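Local coordinates for protein heterodimeric restriction endonuclease R.BspD6I small subunit (Bacillus sp., PDB 2P14) that forms the catalytic subunit of a heterodimeric type IIS restriction endonuclease, probably cutting DNA in complex with a site-specific nickase subunit, at residues P18-W23 and G48-N53; V63-F68 and E150-N155; I113-A118 and D172-W177. One frame throughout, in Å; residues are numbered along the deposited sequence.

From the N terminus, helix 17-32 is the first element involved: interaction 1 sets its opening turns against residues 48-53, closing a loop of 24 residues and joining the helix to the small antiparallel pair 43-44 and 50-52. That loop already holds strand 37-40, an outer strand of the five-stranded mixed sheet, to which the chain returns with strand 61-64. Interaction 1 closes before either of the others opens. Interaction 2 takes the turn between strands 61-64 and 69-75 and closes a far longer loop, of 81 residues, by meeting the start of helix 154-165. Within that loop begins interaction 3, which joins helix 115-121 to helix 174-184, beyond the end of interaction 2, so the two cross.

Interaction 1: residues P18-W23 and G48-N53; sequences PNYFEW and GHPIGN. With SO4 (sulfate ion), chain B.
Asn19 reaches from helix 17-32 across the backbone of Ile51 and Gly52, without a direct hydrogen bond between the two segments. Its CB lies near the carbonyl oxygen of Pro50. The first torsion (-73°) puts CG anti to its own carbonyl carbon, and there CG comes within 3.6 Å of Gly52 N. At the tip the amide divides: OD1 touches Gly52 CA at 3.5 Å, while ND2 lies 3.4 Å from Ile51 C and donates to two waters, one bonded to Pro50 O, the other to Ile51 O and to a sulfate oxygen. Gly52 has a positive phi, and a CB on it would collide with both Asn19 OD1 and the sulfate. That ion, probably from the crystallisation liquor, accepts a bond from Asn53 N to its O4 (2.8 Å) and another from Ala54 N. A third water joins Asn19 O to Glu22 OE2, with a weak bond from Gly52 N. The polar seam thus runs along strand 50-52, which pairs antiparallel with 43-44 to form a small two-stranded sheet packed beside the helix, within the part of the chain assigned to the AlwI family of the PDDEXK clan. The apolar half centres on Pro50, whose ring sits in the corner formed by two aromatic side chains. Pro50 CG stands over the centre of the Tyr20 ring, 3.7 Å from its centroid, a CH-pi contact; Pro50 CD makes another over the five-membered ring of Trp23, and Pro50 CB meets Trp23 CB at 3.5 Å. A fourth water links Tyr20 OH to Pro50 O.

Interaction 2: residues V63-F68 and E150-N155; sequences VEYEHF and EHFNPN
Tyr65 N donates to Phe68 O at 2.8 Å, closing the turn that presents both aromatic rings to Pro154. The pyrrolidine lies against one face of the Tyr65 phenol: Pro154 CB is 3.8 Å from the ring centroid and displaced toward the rim, a CH-pi contact. Beside it, Pro154 CG touches Tyr65 CD1 at 3.5 Å. Farther out, the hydroxyl end meets Phe152, whose CE2 comes 3.8 Å from Tyr65 OH at the edge of the phenylalanine ring; the two side chains cross at about a right angle. Phe68 turns its ring edge to the proline backbone, CZ lying 3.2 Å from Pro154 O; its CG sits between the backbone N and the carbonyl carbon (chi1 73°). An alanine in place of Tyr65 would probably remove the ring face on which Pro154 CB and CG rest, opening a gap there, and leave the edge of Phe152 without its hydroxyl neighbour. Asn153 is the N-cap of the helix that Pro154 opens: its OD1 accepts from Asn155 N at 3.0 Å, with the donor well above the carbonyl plane. The contact therefore sets a beta-hairpin turn, between strands 61-64 and 69-75, against the start of helix 154-165. Helix 17-32 adjoins it, Phe29 touching Tyr65 and Leu32 touching Phe152, while Ile70 of strand 69-75 packs on Tyr65 and Lys158 of helix 154-165 on Phe68.

Interaction 3: residues I113-A118 and D172-W177; sequences IDLSFA and DQAEEW
Ala118 and Ala174 meet methyl to methyl, CB to CB at 4.1 Å, in the buried part of the contact, where small side chains let the backbones come close. Leu115 CD1 adds to this patch, 4.0 Å from Ala174 CB. Beyond Ala118 the indole of Trp177 arrives edge first: its CG is anti to the backbone N (chi1 -178°), and at the far edge of the ring CZ3 lies 3.5 Å from Ala118 O, which is near the ring plane. The indole NE1 is bonded elsewhere, to Leu164 O, and Lys125 forms a cation-pi contact with the ring. What meets here are the first turns of two helices, 115-121 and 174-184, each preceded by an N-cap residue, Asp114 and Gln173; Asp114 OD2 accepts from Phe117 N at 3.0 Å. Leu178, one turn on from Ala174, also packs on Leu115 and Ala118. The other side is more open to solvent and partly polar. There the exposed Glu175 bends at its second torsion (89°), and its chain crosses Leu115 at about a right angle, OE2 lying close, 3.3 Å from Leu115 CD2. The same oxygen forms a salt bridge with Arg119 of helix 115-121.

Interaction 1: residues P18-W23 and G48-N53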
loop_
_atom_site.group_PDB
_atom_site.type_symbol
_atom_site.label_atom_id
_atom_site.label_comp_id
_atom_site.label_asym_id
_atom_site.label_seq_id
_atom_site.Cartn_x
_atom_site.Cartn_y
_atom_site.Cartn_z
ATOM N N PRO A 18 11.143 9.198 -3.971
ATOM C CA PRO A 18 10.830 7.935 -3.251
ATOM C C PRO A 18 10.698 8.073 -1.741
ATOM O O PRO A 18 9.780 7.479 -1.136
ATOM C CB PRO A 18 12.032 7.054 -3.592
ATOM C CG PRO A 18 12.354 7.524 -5.035
ATOM C CD PRO A 18 12.287 9.015 -4.891
ATOM N N ASN A 19 11.590 8.819 -1.115
ATOM C CA ASN A 19 11.557 9.018 0.327
ATOM C C ASN A 19 10.285 9.754 0.753
ATOM O O ASN A 19 9.650 9.431 1.768
ATOM C CB ASN A 19 12.788 9.823 0.793
ATOM C CG ASN A 19 14.079 9.018 0.765
ATOM O OD1 ASN A 19 14.089 7.801 0.599
ATOM N ND2 ASN A 19 15.188 9.726 0.944
ATOM N N TYR A 20 9.899 10.768 -0.024
ATOM C CA TYR A 20 8.699 11.542 0.322
ATOM C C TYR A 20 7.400 10.792 0.003
ATOM O O TYR A 20 6.398 10.999 0.667
ATOM C CB TYR A 20 8.701 12.923 -0.336
ATOM C CG TYR A 20 9.687 13.876 0.295
ATOM C CD1 TYR A 20 9.276 14.845 1.210
ATOM C CD2 TYR A 20 11.052 13.778 -0.012
ATOM C CE1 TYR A 20 10.244 15.744 1.805
ATOM C CE2 TYR A 20 11.988 14.633 0.572
ATOM C CZ TYR A 20 11.573 15.600 1.458
ATOM O OH TYR A 20 12.562 16.446 1.974
ATOM N N PHE A 21 7.455 9.896 -0.969
ATOM C CA PHE A 21 6.268 9.103 -1.328
ATOM C C PHE A 21 5.919 8.149 -0.204
ATOM O O PHE A 21 4.751 8.082 0.239
ATOM C CB PHE A 21 6.559 8.359 -2.637
ATOM C CG PHE A 21 5.369 7.706 -3.264
ATOM C CD1 PHE A 21 4.215 8.427 -3.538
ATOM C CD2 PHE A 21 5.421 6.364 -3.602
ATOM C CE1 PHE A 21 3.114 7.791 -4.157
ATOM C CE2 PHE A 21 4.332 5.724 -4.195
ATOM C CZ PHE A 21 3.191 6.437 -4.496
ATOM N N GLU A 22 6.907 7.413 0.306
ATOM C CA GLU A 22 6.641 6.479 1.424
ATOM C C GLU A 22 6.247 7.265 2.676
ATOM O O GLU A 22 5.289 6.910 3.385
ATOM C CB GLU A 22 7.825 5.522 1.678
ATOM C CG GLU A 22 9.101 6.154 2.212
ATOM C CD GLU A 22 10.275 5.167 2.254
ATOM O OE1 GLU A 22 10.061 3.962 2.031
ATOM O OE2 GLU A 22 11.410 5.628 2.543
ATOM N N TRP A 23 6.925 8.385 2.914
ATOM C CA TRP A 23 6.581 9.212 4.060
ATOM C C TRP A 23 5.155 9.753 4.009
ATOM O O TRP A 23 4.430 9.723 5.024
ATOM C CB TRP A 23 7.577 10.370 4.158
ATOM C CG TRP A 23 7.239 11.416 5.192
ATOM C CD1 TRP A 23 7.369 11.309 6.547
ATOM C CD2 TRP A 23 6.706 12.730 4.943
ATOM N NE1 TRP A 23 6.982 12.489 7.158
ATOM C CE2 TRP A 23 6.568 13.375 6.203
ATOM C CE3 TRP A 23 6.379 13.442 3.775
ATOM C CZ2 TRP A 23 6.096 14.694 6.326
ATOM C CZ3 TRP A 23 5.893 14.731 3.894
ATOM C CH2 TRP A 23 5.757 15.351 5.165
ATOM N N GLY A 48 12.354 17.056 10.360
ATOM C CA GLY A 48 11.156 16.238 10.186
ATOM C C GLY A 48 10.967 15.764 8.746
ATOM O O GLY A 48 9.905 15.244 8.409
ATOM N N HIS A 49 11.971 15.991 7.899
ATOM C CA HIS A 49 11.973 15.510 6.504
ATOM C C HIS A 49 12.370 14.043 6.440
ATOM O O HIS A 49 13.314 13.629 7.103
ATOM C CB HIS A 49 12.966 16.305 5.650
ATOM C CG HIS A 49 12.425 17.605 5.144
ATOM N ND1 HIS A 49 12.033 18.630 5.981
ATOM C CD2 HIS A 49 12.191 18.038 3.882
ATOM C CE1 HIS A 49 11.586 19.641 5.256
ATOM N NE2 HIS A 49 11.676 19.311 3.977
ATOM N N PRO A 50 11.669 13.256 5.606
ATOM C CA PRO A 50 12.061 11.869 5.450
ATOM C C PRO A 50 13.394 11.832 4.712
ATOM O O PRO A 50 13.609 12.592 3.753
ATOM C CB PRO A 50 10.936 11.281 4.578
ATOM C CG PRO A 50 10.448 12.481 3.771
ATOM C CD PRO A 50 10.519 13.619 4.746
ATOM N N ILE A 51 14.277 10.945 5.167
ATOM C CA ILE A 51 15.608 10.808 4.572
ATOM C C ILE A 51 15.995 9.364 4.258
ATOM O O ILE A 51 17.156 9.083 4.013
ATOM C CB ILE A 51 16.731 11.515 5.422
ATOM C CG1 ILE A 51 16.695 11.082 6.892
ATOM C CG2 ILE A 51 16.657 13.027 5.274
ATOM C CD1 ILE A 51 17.252 9.729 7.159
ATOM N N GLY A 52 15.021 8.451 4.225
ATOM C CA GLY A 52 15.289 7.079 3.825
ATOM C C GLY A 52 15.987 6.314 4.936
ATOM O O GLY A 52 15.503 6.295 6.076
ATOM N N ASN A 53 17.146 5.742 4.632
ATOM C CA ASN A 53 17.884 4.921 5.593
ATOM C C ASN A 53 17.052 3.723 6.084
ATOM O O ASN A 53 17.026 3.389 7.273
ATOM C CB ASN A 53 18.424 5.745 6.773
ATOM C CG ASN A 53 19.649 6.568 6.397
ATOM O OD1 ASN A 53 20.213 6.408 5.306
ATOM N ND2 ASN A 53 20.066 7.451 7.291
HETATM S S SO4 B . 17.448 4.312 1.688
HETATM O O1 SO4 B . 16.916 4.256 0.323
HETATM O O2 SO4 B . 18.541 3.345 1.872
HETATM O O3 SO4 B . 16.330 3.970 2.578
HETATM O O4 SO4 B . 17.930 5.684 1.949
HETATM O O HOH W 1 11.945 8.080 3.545
HETATM O O HOH W 2 15.030 12.525 1.293
HETATM O O HOH W 3 17.919 8.759 1.056
HETATM O O HOH W 4 14.782 14.979 2.837
#

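Interaction 2: residues V63-F68 and E150-N155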
loop_
_atom_site.group_PDB
_atom_site.type_symbol
_atom_site.label_atom_id
_atom_site.label_comp_id
_atom_site.label_asym_id
_atom_site.label_seq_id
_atom_site.Cartn_x
_atom_site.Cartn_y
_atom_site.Cartn_z
ATOM N N VAL A 63 1.432 -1.429 9.417
ATOM C CA VAL A 63 0.415 -0.981 10.382
ATOM C C VAL A 63 -0.269 -2.235 10.965
ATOM O O VAL A 63 -0.763 -3.101 10.219
ATOM C CB VAL A 63 -0.606 0.009 9.759
ATOM C CG1 VAL A 63 -1.421 -0.653 8.698
ATOM C CG2 VAL A 63 -1.521 0.633 10.817
ATOM N N GLU A 64 -0.227 -2.346 12.297
ATOM C CA GLU A 64 -0.853 -3.482 12.955
ATOM C C GLU A 64 -2.119 -3.025 13.639
ATOM O O GLU A 64 -2.089 -2.180 14.508
ATOM C CB GLU A 64 0.108 -4.105 13.968
ATOM C CG GLU A 64 1.309 -4.711 13.281
ATOM C CD GLU A 64 2.252 -5.440 14.233
ATOM O OE1 GLU A 64 2.473 -4.922 15.369
ATOM O OE2 GLU A 64 2.784 -6.484 13.822
ATOM N N TYR A 65 -3.252 -3.563 13.205
ATOM C CA TYR A 65 -4.516 -3.282 13.860
ATOM C C TYR A 65 -4.843 -4.470 14.747
ATOM O O TYR A 65 -4.140 -5.476 14.762
ATOM C CB TYR A 65 -5.605 -3.114 12.831
ATOM C CG TYR A 65 -5.377 -1.944 11.907
ATOM C CD1 TYR A 65 -5.509 -0.622 12.378
ATOM C CD2 TYR A 65 -5.041 -2.153 10.566
ATOM C CE1 TYR A 65 -5.306 0.467 11.540
ATOM C CE2 TYR A 65 -4.838 -1.067 9.703
ATOM C CZ TYR A 65 -4.962 0.250 10.197
ATOM O OH TYR A 65 -4.766 1.310 9.320
ATOM N N GLU A 66 -5.962 -4.378 15.452
ATOM C CA GLU A 66 -6.315 -5.446 16.361
ATOM C C GLU A 66 -6.402 -6.833 15.713
ATOM O O GLU A 66 -5.838 -7.796 16.239
ATOM C CB GLU A 66 -7.652 -5.080 16.996
ATOM C CG GLU A 66 -8.067 -5.970 18.115
ATOM C CD GLU A 66 -8.987 -5.226 18.996
ATOM O OE1 GLU A 66 -8.463 -4.349 19.747
ATOM O OE2 GLU A 66 -10.216 -5.494 18.893
ATOM N N HIS A 67 -7.088 -6.927 14.587
ATOM C CA HIS A 67 -7.346 -8.267 14.059
ATOM C C HIS A 67 -6.554 -8.605 12.806
ATOM O O HIS A 67 -6.657 -9.710 12.279
ATOM C CB HIS A 67 -8.835 -8.463 13.842
ATOM C CG HIS A 67 -9.621 -8.392 15.110
ATOM N ND1 HIS A 67 -9.521 -9.353 16.090
ATOM C CD2 HIS A 67 -10.472 -7.453 15.583
ATOM C CE1 HIS A 67 -10.296 -9.020 17.109
ATOM N NE2 HIS A 67 -10.895 -7.880 16.819
ATOM N N PHE A 68 -5.747 -7.652 12.329
ATOM C CA PHE A 68 -5.024 -7.883 11.077
ATOM C C PHE A 68 -3.999 -6.795 10.912
ATOM O O PHE A 68 -4.071 -5.767 11.607
ATOM C CB PHE A 68 -5.969 -7.875 9.861
ATOM C CG PHE A 68 -6.475 -6.501 9.483
ATOM C CD1 PHE A 68 -5.997 -5.842 8.343
ATOM C CD2 PHE A 68 -7.427 -5.846 10.273
ATOM C CE1 PHE A 68 -6.468 -4.554 7.990
ATOM C CE2 PHE A 68 -7.889 -4.556 9.933
ATOM C CZ PHE A 68 -7.418 -3.908 8.804
ATOM N N GLU A 150 -17.047 10.005 9.136
ATOM C CA GLU A 150 -17.154 8.663 9.722
ATOM C C GLU A 150 -15.880 8.283 10.498
ATOM O O GLU A 150 -14.759 8.485 9.997
ATOM C CB GLU A 150 -17.406 7.646 8.594
ATOM C CG GLU A 150 -17.926 6.271 9.055
ATOM C CD GLU A 150 -17.940 5.208 7.948
ATOM O OE1 GLU A 150 -17.354 5.413 6.854
ATOM O OE2 GLU A 150 -18.528 4.130 8.190
ATOM N N HIS A 151 -16.053 7.745 11.710
ATOM C CA HIS A 151 -14.940 7.224 12.513
ATOM C C HIS A 151 -14.232 6.195 11.667
ATOM O O HIS A 151 -14.879 5.446 10.924
ATOM C CB HIS A 151 -15.455 6.556 13.802
ATOM C CG HIS A 151 -14.384 5.900 14.620
ATOM N ND1 HIS A 151 -14.240 4.531 14.700
ATOM C CD2 HIS A 151 -13.387 6.430 15.369
ATOM C CE1 HIS A 151 -13.202 4.246 15.470
ATOM N NE2 HIS A 151 -12.664 5.384 15.888
ATOM N N PHE A 152 -12.906 6.157 11.751
ATOM C CA PHE A 152 -12.186 5.148 11.029
ATOM C C PHE A 152 -12.259 3.801 11.724
ATOM O O PHE A 152 -11.746 3.636 12.841
ATOM C CB PHE A 152 -10.730 5.570 10.787
ATOM C CG PHE A 152 -9.905 4.496 10.130
ATOM C CD1 PHE A 152 -10.299 3.967 8.908
ATOM C CD2 PHE A 152 -8.778 3.993 10.763
ATOM C CE1 PHE A 152 -9.547 2.939 8.314
ATOM C CE2 PHE A 152 -8.038 2.998 10.184
ATOM C CZ PHE A 152 -8.415 2.483 8.953
ATOM N N ASN A 153 -12.891 2.837 11.048
ATOM C CA ASN A 153 -12.938 1.484 11.542
ATOM C C ASN A 153 -11.986 0.593 10.723
ATOM O O ASN A 153 -12.290 0.276 9.578
ATOM C CB ASN A 153 -14.372 0.958 11.435
ATOM C CG ASN A 153 -14.527 -0.456 11.963
ATOM O OD1 ASN A 153 -13.590 -1.091 12.402
ATOM N ND2 ASN A 153 -15.776 -0.947 11.953
ATOM N N PRO A 154 -10.846 0.181 11.306
ATOM C CA PRO A 154 -9.906 -0.674 10.558
ATOM C C PRO A 154 -10.587 -1.925 9.977
ATOM O O PRO A 154 -10.195 -2.393 8.905
ATOM C CB PRO A 154 -8.882 -1.080 11.621
ATOM C CG PRO A 154 -8.915 0.067 12.628
ATOM C CD PRO A 154 -10.389 0.424 12.686
ATOM N N ASN A 155 -11.616 -2.454 10.645
ATOM C CA ASN A 155 -12.283 -3.636 10.124
ATOM C C ASN A 155 -13.035 -3.399 8.817
ATOM O O ASN A 155 -13.163 -4.322 8.007
ATOM C CB ASN A 155 -13.207 -4.237 11.183
ATOM C CG ASN A 155 -12.485 -4.490 12.482
ATOM O OD1 ASN A 155 -12.849 -3.949 13.551
ATOM N ND2 ASN A 155 -11.443 -5.307 12.413
#

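Interaction 3: residues I113-A118 and D172-W177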
loop_
_atom_site.group_PDB
_atom_site.type_symbol
_atom_site.label_atom_id
_atom_site.label_comp_id
_atom_site.label_asym_id
_atom_site.label_seq_id
_atom_site.Cartn_x
_atom_site.Cartn_y
_atom_site.Cartn_z
ATOM N N ILE A 113 -0.217 0.713 -12.112
ATOM C CA ILE A 113 0.069 -0.693 -11.790
ATOM C C ILE A 113 0.377 -1.444 -13.077
ATOM O O ILE A 113 -0.461 -1.478 -14.001
ATOM C CB ILE A 113 -1.123 -1.372 -11.044
ATOM C CG1 ILE A 113 -1.507 -0.555 -9.804
ATOM C CG2 ILE A 113 -0.764 -2.842 -10.696
ATOM C CD1 ILE A 113 -0.337 -0.345 -8.822
ATOM N N ASP A 114 1.572 -2.023 -13.146
ATOM C CA ASP A 114 1.992 -2.742 -14.351
ATOM C C ASP A 114 1.333 -4.126 -14.374
ATOM O O ASP A 114 1.232 -4.796 -13.346
ATOM C CB ASP A 114 3.512 -2.840 -14.360
ATOM C CG ASP A 114 4.030 -3.735 -15.451
ATOM O OD1 ASP A 114 4.020 -3.284 -16.605
ATOM O OD2 ASP A 114 4.433 -4.877 -15.132
ATOM N N LEU A 115 0.895 -4.558 -15.558
ATOM C CA LEU A 115 0.200 -5.836 -15.674
ATOM C C LEU A 115 1.097 -7.035 -15.306
ATOM O O LEU A 115 0.641 -7.957 -14.656
ATOM C CB LEU A 115 -0.364 -5.969 -17.077
ATOM C CG LEU A 115 -1.615 -6.795 -17.281
ATOM C CD1 LEU A 115 -2.807 -6.292 -16.456
ATOM C CD2 LEU A 115 -1.908 -6.724 -18.782
ATOM N N SER A 116 2.383 -7.023 -15.688
ATOM C CA SER A 116 3.272 -8.117 -15.305
ATOM C C SER A 116 3.467 -8.180 -13.792
ATOM O O SER A 116 3.519 -9.249 -13.222
ATOM C CB SER A 116 4.624 -8.017 -16.007
ATOM O OG SER A 116 4.444 -8.037 -17.403
ATOM N N PHE A 117 3.572 -7.017 -13.153
ATOM C CA PHE A 117 3.608 -6.956 -11.691
ATOM C C PHE A 117 2.310 -7.537 -11.085
ATOM O O PHE A 117 2.363 -8.313 -10.153
ATOM C CB PHE A 117 3.797 -5.511 -11.237
ATOM C CG PHE A 117 3.791 -5.326 -9.730
ATOM C CD1 PHE A 117 4.898 -5.665 -8.947
ATOM C CD2 PHE A 117 2.644 -4.829 -9.101
ATOM C CE1 PHE A 117 4.872 -5.479 -7.568
ATOM C CE2 PHE A 117 2.607 -4.655 -7.734
ATOM C CZ PHE A 117 3.728 -4.966 -6.964
ATOM N N ALA A 118 1.161 -7.134 -11.630
ATOM C CA ALA A 118 -0.133 -7.648 -11.128
ATOM C C ALA A 118 -0.244 -9.161 -11.281
ATOM O O ALA A 118 -0.763 -9.838 -10.394
ATOM C CB ALA A 118 -1.284 -6.971 -11.841
ATOM N N ASP A 172 -3.696 -15.116 -13.844
ATOM C CA ASP A 172 -3.831 -14.861 -15.264
ATOM C C ASP A 172 -5.106 -14.094 -15.618
ATOM O O ASP A 172 -5.458 -13.990 -16.787
ATOM C CB ASP A 172 -3.770 -16.178 -16.040
ATOM C CG ASP A 172 -3.484 -15.980 -17.531
ATOM O OD1 ASP A 172 -2.827 -14.983 -17.917
ATOM O OD2 ASP A 172 -3.917 -16.837 -18.325
ATOM N N GLN A 173 -5.796 -13.591 -14.589
ATOM C CA GLN A 173 -6.977 -12.743 -14.764
ATOM C C GLN A 173 -6.645 -11.311 -14.317
ATOM O O GLN A 173 -7.497 -10.564 -13.820
ATOM C CB GLN A 173 -8.158 -13.316 -13.986
ATOM C CG GLN A 173 -8.590 -14.713 -14.511
ATOM C CD GLN A 173 -9.659 -15.383 -13.651
ATOM O OE1 GLN A 173 -9.355 -16.109 -12.691
ATOM N NE2 GLN A 173 -10.921 -15.157 -14.010
ATOM N N ALA A 174 -5.393 -10.925 -14.534
ATOM C CA ALA A 174 -4.921 -9.635 -14.049
ATOM C C ALA A 174 -5.632 -8.464 -14.670
ATOM O O ALA A 174 -5.913 -7.485 -13.984
ATOM C CB ALA A 174 -3.400 -9.511 -14.229
ATOM N N GLU A 175 -5.947 -8.549 -15.961
ATOM C CA GLU A 175 -6.674 -7.471 -16.644
ATOM C C GLU A 175 -8.022 -7.246 -15.987
ATOM O O GLU A 175 -8.372 -6.117 -15.658
ATOM C CB GLU A 175 -6.865 -7.800 -18.132
ATOM C CG GLU A 175 -5.540 -7.788 -18.912
ATOM C CD GLU A 175 -4.822 -9.144 -18.914
ATOM O OE1 GLU A 175 -5.223 -10.061 -18.153
ATOM O OE2 GLU A 175 -3.845 -9.283 -19.699
ATOM N N GLU A 176 -8.769 -8.316 -15.773
ATOM C CA GLU A 176 -10.072 -8.217 -15.130
ATOM C C GLU A 176 -9.953 -7.674 -13.696
ATOM O O GLU A 176 -10.788 -6.893 -13.238
ATOM C CB GLU A 176 -10.759 -9.588 -15.136
ATOM C CG GLU A 176 -12.071 -9.614 -14.343
ATOM C CD GLU A 176 -12.872 -10.908 -14.467
ATOM O OE1 GLU A 176 -12.423 -11.866 -15.143
ATOM O OE2 GLU A 176 -13.987 -10.943 -13.885
ATOM N N TRP A 177 -8.912 -8.110 -12.994
ATOM C CA TRP A 177 -8.727 -7.702 -11.628
ATOM C C TRP A 177 -8.483 -6.209 -11.557
ATOM O O TRP A 177 -9.106 -5.497 -10.736
ATOM C CB TRP A 177 -7.495 -8.435 -11.057
ATOM C CG TRP A 177 -7.170 -8.171 -9.599
ATOM C CD1 TRP A 177 -8.045 -7.779 -8.600
ATOM C CD2 TRP A 177 -5.898 -8.336 -8.979
ATOM N NE1 TRP A 177 -7.384 -7.714 -7.398
ATOM C CE2 TRP A 177 -6.063 -8.047 -7.605
ATOM C CE3 TRP A 177 -4.617 -8.708 -9.457
ATOM C CZ2 TRP A 177 -5.001 -8.123 -6.689
ATOM C CZ3 TRP A 177 -3.568 -8.783 -8.549
ATOM C CH2 TRP A 177 -3.761 -8.488 -7.191
#